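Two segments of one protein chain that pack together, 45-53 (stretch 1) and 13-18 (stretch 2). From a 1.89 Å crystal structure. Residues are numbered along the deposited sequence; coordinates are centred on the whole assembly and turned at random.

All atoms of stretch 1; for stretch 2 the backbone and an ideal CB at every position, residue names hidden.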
# COMPACT_ATOMS: atom_id res chain seq x y z
N VAL A 45 -2.31 -7.00 -2.75
CA VAL A 45 -1.06 -6.48 -2.22
C VAL A 45 0.08 -7.38 -2.72
O VAL A 45 0.02 -8.61 -2.55
CB VAL A 45 -1.06 -6.42 -0.69
CG1 VAL A 45 0.27 -5.85 -0.18
CG2 VAL A 45 -2.27 -5.57 -0.19
N TYR A 46 1.09 -6.80 -3.36
CA TYR A 46 2.20 -7.61 -3.88
C TYR A 46 3.48 -7.18 -3.19
O TYR A 46 3.78 -5.99 -3.16
CB TYR A 46 2.33 -7.41 -5.39
CG TYR A 46 3.34 -8.29 -6.13
CD1 TYR A 46 3.65 -9.57 -5.70
CD2 TYR A 46 3.94 -7.82 -7.30
CE1 TYR A 46 4.55 -10.36 -6.41
CE2 TYR A 46 4.83 -8.59 -8.01
CZ TYR A 46 5.14 -9.86 -7.58
OH TYR A 46 6.04 -10.61 -8.32
N ILE A 47 4.22 -8.12 -2.60
CA ILE A 47 5.52 -7.78 -2.02
C ILE A 47 6.59 -8.34 -2.96
O ILE A 47 6.71 -9.57 -3.12
CB ILE A 47 5.74 -8.36 -0.62
CG1 ILE A 47 4.61 -7.99 0.35
CG2 ILE A 47 7.12 -7.93 -0.08
CD1 ILE A 47 4.37 -6.47 0.56
N THR A 48 7.36 -7.47 -3.59
CA THR A 48 8.32 -7.92 -4.58
C THR A 48 9.70 -7.32 -4.33
O THR A 48 10.00 -6.95 -3.18
CB THR A 48 7.76 -7.65 -6.01
OG1 THR A 48 8.64 -8.19 -7.00
CG2 THR A 48 7.66 -6.15 -6.32
N ASP A 49 10.53 -7.26 -5.36
CA ASP A 49 11.91 -6.78 -5.22
C ASP A 49 12.17 -5.49 -6.00
O ASP A 49 11.30 -5.01 -6.72
CB ASP A 49 12.92 -7.84 -5.66
CG ASP A 49 12.80 -8.21 -7.14
OD1 ASP A 49 12.01 -7.59 -7.89
OD2 ASP A 49 13.46 -9.13 -7.65
N ASP A 50 13.37 -4.95 -5.88
CA ASP A 50 13.71 -3.70 -6.55
C ASP A 50 13.66 -3.78 -8.07
O ASP A 50 13.26 -2.82 -8.74
CB ASP A 50 15.10 -3.19 -6.10
CG ASP A 50 15.01 -2.26 -4.91
OD1 ASP A 50 13.87 -2.03 -4.42
OD2 ASP A 50 16.00 -1.69 -4.40
N GLN A 51 14.06 -4.93 -8.62
CA GLN A 51 14.06 -5.07 -10.06
C GLN A 51 12.63 -5.02 -10.62
O GLN A 51 12.36 -4.35 -11.62
CB GLN A 51 14.86 -6.31 -10.52
CG GLN A 51 16.37 -6.01 -10.55
CD GLN A 51 17.29 -7.22 -10.80
OE1 GLN A 51 16.97 -8.11 -11.60
NE2 GLN A 51 18.45 -7.22 -10.15
N GLU A 52 11.70 -5.69 -9.97
CA GLU A 52 10.35 -5.67 -10.50
C GLU A 52 9.69 -4.32 -10.32
O GLU A 52 9.03 -3.81 -11.23
CB GLU A 52 9.49 -6.76 -9.88
CG GLU A 52 8.06 -6.66 -10.36
CD GLU A 52 7.29 -7.96 -10.25
OE1 GLU A 52 7.66 -8.81 -9.39
OE2 GLU A 52 6.33 -8.12 -11.04
N ILE A 53 9.88 -3.70 -9.16
CA ILE A 53 9.25 -2.41 -8.95
C ILE A 53 9.84 -1.37 -9.91
O ILE A 53 9.16 -0.46 -10.36
CB ILE A 53 9.26 -1.98 -7.47
CG1 ILE A 53 8.00 -1.15 -7.17
CG2 ILE A 53 10.57 -1.25 -7.11
CD1 ILE A 53 7.64 -1.11 -5.72
N UNK A 13 -3.13 -11.35 -1.17
CA UNK A 13 -1.74 -11.01 -0.96
C UNK A 13 -0.87 -11.95 -1.76
O UNK A 13 -1.05 -13.18 -1.69
CB UNK A 13 -1.38 -11.06 0.53
N UNK A 14 0.07 -11.40 -2.51
CA UNK A 14 1.01 -12.25 -3.28
C UNK A 14 2.43 -11.89 -2.90
O UNK A 14 2.79 -10.71 -2.93
CB UNK A 14 0.81 -12.09 -4.79
N UNK A 15 3.23 -12.88 -2.53
CA UNK A 15 4.60 -12.59 -2.09
C UNK A 15 5.64 -13.23 -2.98
O UNK A 15 5.68 -14.47 -3.13
CB UNK A 15 4.81 -13.06 -0.65
N UNK A 16 6.45 -12.38 -3.59
CA UNK A 16 7.66 -12.85 -4.27
C UNK A 16 8.76 -12.80 -3.21
O UNK A 16 9.64 -13.65 -3.19
CB UNK A 16 8.00 -12.01 -5.50
N UNK A 17 8.72 -11.80 -2.34
CA UNK A 17 9.68 -11.67 -1.24
C UNK A 17 8.91 -11.96 0.05
O UNK A 17 7.78 -11.49 0.21
CB UNK A 17 10.33 -10.29 -1.21
N UNK A 18 9.50 -12.76 0.94
CA UNK A 18 8.75 -13.36 2.03
C UNK A 18 9.19 -13.19 3.47
O UNK A 18 8.86 -14.04 4.31
CB UNK A 18 8.69 -14.87 1.76

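The two segments run side by side as parallel strands, so the backbone of stretch 2 is largely fixed by main-chain hydrogen bonds that any residue except proline could make at the donor positions.

Position 13 lies beside Val-45, with its CA-to-CB bond on the same face of the sheet as the side chains of Val-45 and Ile-47. Extended backbone angles and an apolar neighbour suit a beta-branched or other aliphatic residue. The deposited residue is Val-13, whose CG2 comes 4.4 Å from CB of Val-45, a loose apolar contact.

Position 14 pairs with Tyr-46 on the other face. Its amide gives a hydrogen bond to Val-45 O (2.8 Å from the position 14 N), and its carbonyl O accepts one from Ile-47 N at 3.0 Å. The ideal CB is 3.9 Å from Tyr-46 CD1, so the base of a side chain can lie against the ring, while no charge of stretch 1 lies close by to dictate its end. Long polar or aliphatic residues would both serve. It is Lys-14: its CB meets the ring, and its end leads away.

Position 15 returns to the face of Val-45 and Ile-47, and the side chain of Ile-47 invites a branched apolar partner. Leucine, isoleucine, valine or methionine would be reasonable. Leu-15 is found, with chi1 in m, and its CD2 packs 3.3 Å from Ile-47 CG1, a tight contact.

At position 16 the strand has ended and CA-to-CB points toward stretch 1. The ideal CB is 3.7 Å from Tyr-46 OH, and beyond it lie the carboxylates of Asp-49 and Glu-52. A long basic side chain is the natural choice, though a shorter polar one would fit. Lys-16, with chi1 to chi4 all t, runs past Thr-48, its CD 3.6 Å from Thr-48 OG1. Its NZ stops 4.0 Å from Asp-49 OD2, so the charges attract without forming a salt bridge. Glu-52 OE1 already accepts hydrogen bonds from Tyr-46 OH and Thr-48 OG1.

Position 17 also points toward stretch 1. Its N and that of position 16 both donate to Ile-47 O, at 3.1 and 2.9 Å respectively. The ideal CB sits 4.1 Å from Ile-47 CG2 and 3.9 Å from Thr-48 O, so a side chain with an aliphatic base is favoured. Lys-17 uses its methylenes: CG lies 3.4 Å from Thr-48 O, and CE 3.7 Å from Asp-49 CB.

Position 18 points away, and stretch 1 sets no requirement there; Arg-18 makes no contact with it.

Stretch 2 (13-18) VKLKKR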
# COMPACT_ATOMS: atom_id res chain seq x y z
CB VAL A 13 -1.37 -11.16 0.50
CG1 VAL A 13 0.16 -10.91 0.70
CG2 VAL A 13 -2.20 -10.16 1.36
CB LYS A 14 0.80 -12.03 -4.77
CG LYS A 14 -0.48 -12.69 -5.27
CD LYS A 14 -0.69 -12.52 -6.77
CE LYS A 14 -1.13 -13.86 -7.38
NZ LYS A 14 -1.70 -13.66 -8.74
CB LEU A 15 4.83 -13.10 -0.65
CG LEU A 15 3.78 -12.71 0.41
CD1 LEU A 15 4.03 -13.38 1.75
CD2 LEU A 15 3.77 -11.21 0.59
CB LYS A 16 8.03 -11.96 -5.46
CG LYS A 16 9.28 -12.47 -6.22
CD LYS A 16 9.66 -11.63 -7.44
CE LYS A 16 10.88 -12.25 -8.11
NZ LYS A 16 11.07 -11.78 -9.51
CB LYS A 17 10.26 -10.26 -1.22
CG LYS A 17 11.21 -10.04 -2.35
CD LYS A 17 12.45 -10.92 -2.21
CE LYS A 17 13.60 -10.37 -3.02
NZ LYS A 17 14.84 -11.23 -3.01
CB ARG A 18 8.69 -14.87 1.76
CG ARG A 18 8.18 -15.19 0.38
CD ARG A 18 7.96 -16.64 0.17
NE ARG A 18 8.10 -17.03 -1.22
CZ ARG A 18 7.09 -17.17 -2.04
NH1 ARG A 18 5.86 -16.95 -1.60
NH2 ARG A 18 7.30 -17.54 -3.29
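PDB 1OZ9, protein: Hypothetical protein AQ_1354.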